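Local coordinates for tyrosinase (PDB 6JU8), which probably uses a dinuclear copper centre and molecular oxygen to oxidise L-tyrosine and L-dopa to L-dopaquinone, at residues A68-A73 with P104-V109. The protein carries 1 engineered substitution. Sequence-based numbering, arbitrary orientation.
Sequences AGIHGA and PTWHRV. With CU (copper (II) ion), chain C.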
# COMPACT_ATOMS: atom_id res chain seq x y z
N ALA A 68 -23.10 1.99 -1.38
CA ALA A 68 -22.20 2.22 -2.51
C ALA A 68 -22.81 1.74 -3.82
O ALA A 68 -22.61 2.32 -4.88
CB ALA A 68 -20.88 1.53 -2.26
N GLY A 69 -23.61 0.66 -3.75
CA GLY A 69 -24.22 0.11 -4.95
C GLY A 69 -25.24 1.03 -5.56
O GLY A 69 -25.56 0.90 -6.75
N ILE A 70 -25.77 2.00 -4.82
CA ILE A 70 -26.72 2.95 -5.43
C ILE A 70 -26.08 3.64 -6.60
O ILE A 70 -26.74 3.91 -7.62
CB ILE A 70 -27.17 3.98 -4.36
CG1 ILE A 70 -28.06 3.32 -3.30
CG2 ILE A 70 -27.87 5.15 -5.03
CD1 ILE A 70 -28.29 4.15 -2.06
N HIS A 71 -24.81 3.99 -6.46
CA HIS A 71 -24.12 4.85 -7.43
C HIS A 71 -23.96 4.16 -8.79
O HIS A 71 -24.11 4.80 -9.81
CB HIS A 71 -22.76 5.21 -6.85
CG HIS A 71 -21.96 6.20 -7.62
ND1 HIS A 71 -20.88 5.79 -8.38
CD2 HIS A 71 -22.05 7.54 -7.76
CE1 HIS A 71 -20.35 6.88 -8.95
NE2 HIS A 71 -21.03 7.94 -8.59
N GLY A 72 -23.61 2.87 -8.81
CA GLY A 72 -23.18 2.18 -10.01
C GLY A 72 -23.42 0.69 -9.95
O GLY A 72 -24.53 0.23 -9.68
N ALA A 73 -22.38 -0.07 -10.26
CA ALA A 73 -22.46 -1.53 -10.25
C ALA A 73 -22.74 -2.00 -8.83
O ALA A 73 -22.25 -1.37 -7.88
CB ALA A 73 -21.17 -2.14 -10.79
N PRO A 104 -24.74 17.93 -9.25
CA PRO A 104 -24.47 18.33 -7.86
C PRO A 104 -25.60 18.00 -6.91
O PRO A 104 -25.35 17.72 -5.73
CB PRO A 104 -24.29 19.86 -7.96
CG PRO A 104 -23.93 20.09 -9.41
CD PRO A 104 -24.76 19.09 -10.18
N THR A 105 -26.86 18.07 -7.39
CA THR A 105 -27.96 17.89 -6.43
C THR A 105 -28.22 16.43 -6.15
O THR A 105 -28.50 16.04 -5.00
CB THR A 105 -29.22 18.63 -6.92
OG1 THR A 105 -29.41 18.25 -8.28
CG2 THR A 105 -29.01 20.14 -6.83
N TRP A 106 -28.09 15.58 -7.17
CA TRP A 106 -28.18 14.13 -6.88
C TRP A 106 -27.16 13.76 -5.83
O TRP A 106 -27.44 13.06 -4.84
CB TRP A 106 -28.01 13.32 -8.19
CG TRP A 106 -28.29 11.86 -7.92
CD1 TRP A 106 -29.50 11.24 -8.07
CD2 TRP A 106 -27.38 10.87 -7.46
NE1 TRP A 106 -29.41 9.90 -7.72
CE2 TRP A 106 -28.11 9.66 -7.34
CE3 TRP A 106 -26.01 10.88 -7.11
CZ2 TRP A 106 -27.52 8.48 -6.90
CZ3 TRP A 106 -25.43 9.70 -6.68
CH2 TRP A 106 -26.18 8.50 -6.57
N HIS A 107 -25.90 14.22 -6.02
CA HIS A 107 -24.86 13.84 -5.06
C HIS A 107 -25.04 14.51 -3.72
O HIS A 107 -24.64 13.91 -2.70
CB HIS A 107 -23.47 14.12 -5.66
CG HIS A 107 -23.11 13.15 -6.74
ND1 HIS A 107 -23.47 13.29 -8.07
CD2 HIS A 107 -22.42 11.98 -6.68
CE1 HIS A 107 -23.00 12.25 -8.77
NE2 HIS A 107 -22.37 11.44 -7.95
N ARG A 108 -25.66 15.69 -3.64
CA ARG A 108 -25.93 16.32 -2.35
C ARG A 108 -26.80 15.38 -1.52
O ARG A 108 -26.54 15.18 -0.32
CB ARG A 108 -26.62 17.67 -2.57
CG ARG A 108 -27.05 18.32 -1.24
CD ARG A 108 -27.35 19.82 -1.41
NE ARG A 108 -26.12 20.58 -1.61
CZ ARG A 108 -26.03 21.84 -1.99
NH1 ARG A 108 -27.10 22.59 -2.22
NH2 ARG A 108 -24.82 22.38 -2.14
N VAL A 109 -27.84 14.81 -2.14
CA VAL A 109 -28.72 13.89 -1.40
C VAL A 109 -27.98 12.62 -1.05
O VAL A 109 -28.11 12.08 0.06
CB VAL A 109 -30.00 13.60 -2.21
CG1 VAL A 109 -30.92 12.66 -1.41
CG2 VAL A 109 -30.79 14.85 -2.57
CU CU C . -21.43 10.00 -8.97
O HOH W 1 -19.53 10.26 -8.79
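One half of the dinuclear copper site of tyrosinase is assembled where His71, in the segment 68-73 that continues from helix 64-69, meets His107 in the first turns of helix 103-129, and it illustrates how a metal can join two parts of a fold whose backbones stay well apart. The CA atoms of the two histidines are 9.3 Å apart, and the side chains converge on a copper ion set to one side of that gap. His71 NE2 binds it at 2.1 Å and His107 NE2 at 2.0 Å, while water 1 and His98 NE2, from the loop between the two segments, are the other ligands. The imidazoles meet rim to rim, with their planes at 64° and NE2 of His71 lying 3.8 Å from NE2 of His107, each nitrogen near the plane of the other ring. With CG anti to the backbone N (chi1 -173°), the His71 ring extends toward helix 103-129 and its NE2 meets the metal. The far nitrogen of His107, ND1, is hydrogen-bonded to the backbone O of Phe103, a second-shell grip that limits rotation of the ring and leaves NE2 directed at copper. Trp106 reaches from helix 103-129 toward segment 68-73. Its CE3 lies 3.5 Å above the centre of one face of the His107 ring, bracing that ligand from within its own helix. Across the contact, Ile70 CG2 comes up to the indole's benzo edge, 3.8 Å from Trp106 CZ2, while His71 CD2 lies 4.2 Å from Trp106 CZ3. The indole NE1 is hydrogen-bonded to the backbone O of Arg409. All four touching residues are buried, and the side chain of His107 also approaches His376 of the second copper site. The ion is thus held by three histidines bound through NE2, the arrangement typical of each copper in the type 3 centre of tyrosinases.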